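Local coordinates for glucose-6-phosphate isomerase (Plasmodium falciparum, PDB 3QKI), which probably interconverts alpha-D-glucose 6-phosphate and beta-D-fructose 6-phosphate, the second step of glycolysis, at residues Tyr84-Glu89 / Ala350-Asn355; Glu345-Ala350 / Ile356-Ala361. All blocks are in the same frame, centred on the assembly; numbering follows the deposited sequence.

Contact 1 of 2, residues Tyr84-Glu89 / Ala350-Asn355; sequences YAEEVE and ADLKEN
Leu352 packs its CD1 methyl against Ala85 and Glu86 in a small apolar helix-to-loop contact, which joins the C-terminal turns of helix 75-87 to the loop between helices 330-349 and 356-371 of the phosphoglucose isomerase fold. The loop carries a short 3-10 segment, 352-354, and Leu352 begins it. The nearest CA atoms, those of Ala85 and Leu352, are 7.8 Å apart, and no hydrogen bond crosses the gap. Leu352 directs its CB toward the helix, and with CG anti to the carbonyl carbon (chi1 -63°) its CD1 methyl comes against both partners. Of the two methyls, CD1 does the touching: it lies 3.7 Å from Glu86 CG, a contact with the aliphatic part of that side chain rather than its carboxylate. Beyond CG the glutamate runs on extended at the exposed border of the contact. Ala85 also meets Leu90 and Leu362, while Leu352 rests on Lys91 and Val358, so helices 90-99 and 356-371 continue the packing. Helix 75-87 ends in a Schellman motif at Glu89, whose N bonds to Glu86 O at 3.0 Å. Within the loop, Asn355 ND2 donates to Ala350 O at 3.1 Å from above the carbonyl plane. Across the interface, the buried Ala85 CB meets Leu352 CD1 at 4.0 Å.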
loop_
_atom_site.group_PDB
_atom_site.type_symbol
_atom_site.label_atom_id
_atom_site.label_comp_id
_atom_site.label_asym_id
_atom_site.label_seq_id
_atom_site.Cartn_x
_atom_site.Cartn_y
_atom_site.Cartn_z
ATOM N N TYR A 84 -31.675 -10.564 6.364
ATOM C CA TYR A 84 -31.454 -9.180 5.937
ATOM C C TYR A 84 -31.211 -9.112 4.403
ATOM O O TYR A 84 -31.819 -8.284 3.740
ATOM C CB TYR A 84 -30.311 -8.519 6.730
ATOM C CG TYR A 84 -30.031 -7.126 6.224
ATOM C CD1 TYR A 84 -29.035 -6.895 5.276
ATOM C CD2 TYR A 84 -30.816 -6.047 6.624
ATOM C CE1 TYR A 84 -28.805 -5.620 4.770
ATOM C CE2 TYR A 84 -30.610 -4.773 6.102
ATOM C CZ TYR A 84 -29.598 -4.563 5.182
ATOM O OH TYR A 84 -29.343 -3.310 4.708
ATOM N N ALA A 85 -30.359 -9.994 3.845
ATOM C CA ALA A 85 -30.113 -10.068 2.394
ATOM C C ALA A 85 -31.442 -10.308 1.638
ATOM O O ALA A 85 -31.690 -9.666 0.609
ATOM C CB ALA A 85 -29.134 -11.184 2.082
ATOM N N GLU A 86 -32.314 -11.168 2.180
ATOM C CA GLU A 86 -33.653 -11.444 1.598
ATOM C C GLU A 86 -34.560 -10.189 1.676
ATOM O O GLU A 86 -35.211 -9.830 0.696
ATOM C CB GLU A 86 -34.319 -12.609 2.348
ATOM C CG GLU A 86 -33.743 -13.954 1.968
ATOM C CD GLU A 86 -34.061 -15.131 2.872
ATOM O OE1 GLU A 86 -34.725 -14.939 3.917
ATOM O OE2 GLU A 86 -33.615 -16.253 2.539
ATOM N N GLU A 87 -34.560 -9.506 2.829
ATOM C CA GLU A 87 -35.348 -8.298 3.037
ATOM C C GLU A 87 -34.957 -7.128 2.105
ATOM O O GLU A 87 -35.833 -6.362 1.703
ATOM C CB GLU A 87 -35.341 -7.893 4.504
ATOM C CG GLU A 87 -36.596 -7.129 4.879
ATOM C CD GLU A 87 -36.770 -6.720 6.325
ATOM O OE1 GLU A 87 -36.201 -7.379 7.223
ATOM O OE2 GLU A 87 -37.545 -5.768 6.564
ATOM N N VAL A 88 -33.667 -6.996 1.750
ATOM C CA VAL A 88 -33.227 -5.961 0.793
ATOM C C VAL A 88 -33.335 -6.447 -0.666
ATOM O O VAL A 88 -32.970 -5.706 -1.587
ATOM C CB VAL A 88 -31.816 -5.370 1.064
ATOM C CG1 VAL A 88 -31.770 -4.619 2.366
ATOM C CG2 VAL A 88 -30.726 -6.433 0.997
ATOM N N GLU A 89 -33.811 -7.686 -0.875
ATOM C CA GLU A 89 -34.005 -8.306 -2.194
ATOM C C GLU A 89 -32.695 -8.392 -2.968
ATOM O O GLU A 89 -32.638 -8.067 -4.152
ATOM C CB GLU A 89 -35.105 -7.576 -3.006
ATOM C CG GLU A 89 -36.448 -7.550 -2.311
ATOM C CD GLU A 89 -37.540 -6.881 -3.116
ATOM O OE1 GLU A 89 -37.518 -5.633 -3.235
ATOM O OE2 GLU A 89 -38.428 -7.607 -3.617
ATOM N N ALA A 350 -26.130 -19.689 -6.475
ATOM C CA ALA A 350 -26.119 -20.306 -5.140
ATOM C C ALA A 350 -27.109 -19.669 -4.187
ATOM O O ALA A 350 -27.236 -18.439 -4.181
ATOM C CB ALA A 350 -24.714 -20.270 -4.530
ATOM N N ASP A 351 -27.789 -20.502 -3.360
ATOM C CA ASP A 351 -28.698 -20.030 -2.307
ATOM C C ASP A 351 -27.844 -19.183 -1.367
ATOM O O ASP A 351 -26.673 -19.511 -1.167
ATOM C CB ASP A 351 -29.326 -21.207 -1.523
ATOM C CG ASP A 351 -30.124 -22.195 -2.360
ATOM O OD1 ASP A 351 -30.798 -21.754 -3.327
ATOM O OD2 ASP A 351 -30.092 -23.409 -2.040
ATOM N N LEU A 352 -28.404 -18.079 -0.849
ATOM C CA LEU A 352 -27.699 -17.094 -0.024
ATOM C C LEU A 352 -26.852 -17.685 1.098
ATOM O O LEU A 352 -25.728 -17.235 1.310
ATOM C CB LEU A 352 -28.672 -16.041 0.525
ATOM C CG LEU A 352 -29.399 -15.154 -0.508
ATOM C CD1 LEU A 352 -30.511 -14.403 0.139
ATOM C CD2 LEU A 352 -28.465 -14.165 -1.160
ATOM N N LYS A 353 -27.373 -18.719 1.790
ATOM C CA LYS A 353 -26.678 -19.365 2.909
ATOM C C LYS A 353 -25.414 -20.140 2.458
ATOM O O LYS A 353 -24.559 -20.453 3.292
ATOM C CB LYS A 353 -27.654 -20.262 3.704
ATOM C CG LYS A 353 -28.182 -21.451 2.911
ATOM C CD LYS A 353 -28.977 -22.440 3.772
ATOM C CE LYS A 353 -29.519 -23.612 2.967
ATOM N NZ LYS A 353 -30.554 -23.201 1.966
ATOM N N GLU A 354 -25.310 -20.432 1.150
ATOM C CA GLU A 354 -24.218 -21.192 0.561
ATOM C C GLU A 354 -23.461 -20.359 -0.488
ATOM O O GLU A 354 -22.594 -20.883 -1.196
ATOM C CB GLU A 354 -24.742 -22.512 -0.055
ATOM C CG GLU A 354 -25.440 -23.453 0.921
ATOM C CD GLU A 354 -24.685 -23.870 2.175
ATOM O OE1 GLU A 354 -23.465 -24.151 2.087
ATOM O OE2 GLU A 354 -25.325 -23.932 3.251
ATOM N N ASN A 355 -23.776 -19.064 -0.559
ATOM C CA ASN A 355 -23.218 -18.142 -1.538
ATOM C C ASN A 355 -22.001 -17.402 -0.938
ATOM O O ASN A 355 -22.147 -16.492 -0.110
ATOM C CB ASN A 355 -24.329 -17.198 -1.993
ATOM C CG ASN A 355 -24.003 -16.418 -3.228
ATOM O OD1 ASN A 355 -22.923 -15.812 -3.351
ATOM N ND2 ASN A 355 -24.962 -16.371 -4.153
#

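Contact 2 of 2, residues Glu345-Ala350 / Ile356-Ala361; sequences EHFLHA and IPVLLA
The connection between two consecutive helices, 330-349 and 356-371, brings His346 and Phe347, in the last turns of the first, against Ile356, Pro357 and Val358 in the first turn of the second. The polar link is a hydrogen bond from Ile356 N to His346 NE2, 3.0 Å long, with an angle of 160° at the hydrogen. The donor lies near the imidazole plane, and NE2 therefore acts as the acceptor for a backbone N-H at the start of the second helix. At the same ring edge, His346 CD2 meets Pro357 CD at 3.7 Å. The segment axes run 72° apart and approach to 9.3 Å, a steep crossing made across the six-residue connection 350-355 within the phosphoglucose isomerase fold. Phe347 packs beside the histidine: with CG anti to its backbone N (chi1 177°), its ring lies alongside the proline and reaches Val358. Its CD1 lies 4.0 Å from Pro357 CB, reached obliquely. Phe61 stacks with the His346 ring, and Ser535 of helix 523-543 touches both Phe347 and Pro357. At the edge of the Phe347 ring, near its plane, Val358 CG2 lies 3.8 Å from CE1.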
loop_
_atom_site.group_PDB
_atom_site.type_symbol
_atom_site.label_atom_id
_atom_site.label_comp_id
_atom_site.label_asym_id
_atom_site.label_seq_id
_atom_site.Cartn_x
_atom_site.Cartn_y
_atom_site.Cartn_z
ATOM N N GLU A 345 -21.196 -17.480 -11.933
ATOM C CA GLU A 345 -22.313 -18.448 -11.927
ATOM C C GLU A 345 -22.701 -18.859 -10.517
ATOM O O GLU A 345 -23.891 -18.947 -10.201
ATOM C CB GLU A 345 -21.977 -19.683 -12.783
ATOM C CG GLU A 345 -21.916 -19.375 -14.270
ATOM C CD GLU A 345 -23.272 -19.273 -14.946
ATOM O OE1 GLU A 345 -23.965 -20.308 -15.027
ATOM O OE2 GLU A 345 -23.626 -18.170 -15.422
ATOM N N HIS A 346 -21.695 -19.048 -9.646
ATOM C CA HIS A 346 -21.902 -19.374 -8.239
ATOM C C HIS A 346 -22.611 -18.193 -7.560
ATOM O O HIS A 346 -23.627 -18.379 -6.875
ATOM C CB HIS A 346 -20.544 -19.650 -7.542
ATOM C CG HIS A 346 -20.657 -19.768 -6.066
ATOM N ND1 HIS A 346 -21.152 -20.919 -5.467
ATOM C CD2 HIS A 346 -20.374 -18.859 -5.103
ATOM C CE1 HIS A 346 -21.144 -20.687 -4.165
ATOM N NE2 HIS A 346 -20.683 -19.459 -3.893
ATOM N N PHE A 347 -22.091 -16.981 -7.774
ATOM C CA PHE A 347 -22.668 -15.766 -7.194
ATOM C C PHE A 347 -24.158 -15.589 -7.585
ATOM O O PHE A 347 -25.000 -15.275 -6.741
ATOM C CB PHE A 347 -21.852 -14.544 -7.648
ATOM C CG PHE A 347 -22.357 -13.189 -7.201
ATOM C CD1 PHE A 347 -22.775 -12.978 -5.885
ATOM C CD2 PHE A 347 -22.303 -12.101 -8.054
ATOM C CE1 PHE A 347 -23.198 -11.719 -5.465
ATOM C CE2 PHE A 347 -22.687 -10.830 -7.623
ATOM C CZ PHE A 347 -23.098 -10.635 -6.325
ATOM N N LEU A 348 -24.469 -15.797 -8.862
ATOM C CA LEU A 348 -25.832 -15.627 -9.345
ATOM C C LEU A 348 -26.790 -16.711 -8.844
ATOM O O LEU A 348 -27.928 -16.400 -8.464
ATOM C CB LEU A 348 -25.824 -15.612 -10.885
ATOM C CG LEU A 348 -27.182 -15.524 -11.599
ATOM C CD1 LEU A 348 -27.868 -14.169 -11.333
ATOM C CD2 LEU A 348 -27.009 -15.726 -13.106
ATOM N N HIS A 349 -26.363 -17.973 -8.915
ATOM C CA HIS A 349 -27.218 -19.120 -8.638
ATOM C C HIS A 349 -27.245 -19.708 -7.231
ATOM O O HIS A 349 -28.295 -20.234 -6.843
ATOM C CB HIS A 349 -26.980 -20.218 -9.683
ATOM C CG HIS A 349 -27.285 -19.785 -11.081
ATOM N ND1 HIS A 349 -28.584 -19.524 -11.489
ATOM C CD2 HIS A 349 -26.451 -19.559 -12.117
ATOM C CE1 HIS A 349 -28.493 -19.160 -12.763
ATOM N NE2 HIS A 349 -27.236 -19.190 -13.190
ATOM N N ALA A 350 -26.130 -19.689 -6.475
ATOM C CA ALA A 350 -26.119 -20.306 -5.140
ATOM C C ALA A 350 -27.109 -19.669 -4.187
ATOM O O ALA A 350 -27.236 -18.439 -4.181
ATOM C CB ALA A 350 -24.714 -20.270 -4.530
ATOM N N ILE A 356 -20.806 -17.831 -1.336
ATOM C CA ILE A 356 -19.523 -17.325 -0.820
ATOM C C ILE A 356 -19.354 -15.782 -0.905
ATOM O O ILE A 356 -19.172 -15.162 0.145
ATOM C CB ILE A 356 -18.324 -18.165 -1.341
ATOM C CG1 ILE A 356 -18.344 -19.551 -0.702
ATOM C CG2 ILE A 356 -16.970 -17.467 -1.075
ATOM C CD1 ILE A 356 -17.542 -20.607 -1.429
ATOM N N PRO A 357 -19.496 -15.124 -2.077
ATOM C CA PRO A 357 -19.377 -13.643 -2.095
ATOM C C PRO A 357 -20.456 -12.941 -1.263
ATOM O O PRO A 357 -20.201 -11.887 -0.684
ATOM C CB PRO A 357 -19.540 -13.287 -3.574
ATOM C CG PRO A 357 -19.371 -14.560 -4.331
ATOM C CD PRO A 357 -19.719 -15.670 -3.439
ATOM N N VAL A 358 -21.684 -13.515 -1.218
ATOM C CA VAL A 358 -22.763 -12.927 -0.433
ATOM C C VAL A 358 -22.430 -12.991 1.068
ATOM O O VAL A 358 -22.560 -11.972 1.765
ATOM C CB VAL A 358 -24.150 -13.540 -0.777
ATOM C CG1 VAL A 358 -25.196 -13.163 0.283
ATOM C CG2 VAL A 358 -24.605 -13.084 -2.168
ATOM N N LEU A 359 -21.985 -14.168 1.549
ATOM C CA LEU A 359 -21.614 -14.357 2.960
ATOM C C LEU A 359 -20.434 -13.457 3.348
ATOM O O LEU A 359 -20.401 -12.942 4.460
ATOM C CB LEU A 359 -21.281 -15.829 3.235
ATOM C CG LEU A 359 -22.480 -16.812 3.152
ATOM C CD1 LEU A 359 -21.996 -18.258 3.237
ATOM C CD2 LEU A 359 -23.501 -16.509 4.234
ATOM N N LEU A 360 -19.503 -13.227 2.411
ATOM C CA LEU A 360 -18.352 -12.339 2.632
ATOM C C LEU A 360 -18.827 -10.884 2.731
ATOM O O LEU A 360 -18.423 -10.160 3.629
ATOM C CB LEU A 360 -17.316 -12.536 1.513
ATOM C CG LEU A 360 -15.937 -11.896 1.727
ATOM C CD1 LEU A 360 -15.283 -12.398 3.030
ATOM C CD2 LEU A 360 -15.001 -12.235 0.580
ATOM N N ALA A 361 -19.749 -10.472 1.854
ATOM C CA ALA A 361 -20.356 -9.124 1.886
ATOM C C ALA A 361 -21.179 -8.930 3.165
ATOM O O ALA A 361 -21.083 -7.877 3.792
ATOM C CB ALA A 361 -21.258 -8.924 0.638
#

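The two contacts share Ala350, and their centres are about 9 Å apart. Loop 350-355, which supplies Leu352 to contact 1, also connects the two helices that meet in contact 2. Asn355 ties these roles together: its ND2 probably bonds to Phe347 O at 2.8 Å, reaching back to the end of helix 330-349. Glu354 O also packs 3.3 Å from His346 CE1, and Lys353 O lies 3.4 Å from Leu359 CD1. Lys91 NZ adds a bridge from helix 90-99 by bonding to both Leu348 O and Ala350 O. Both contacts lie away from the residues that bind fructose 6-phosphate, such as Glu398 and His429.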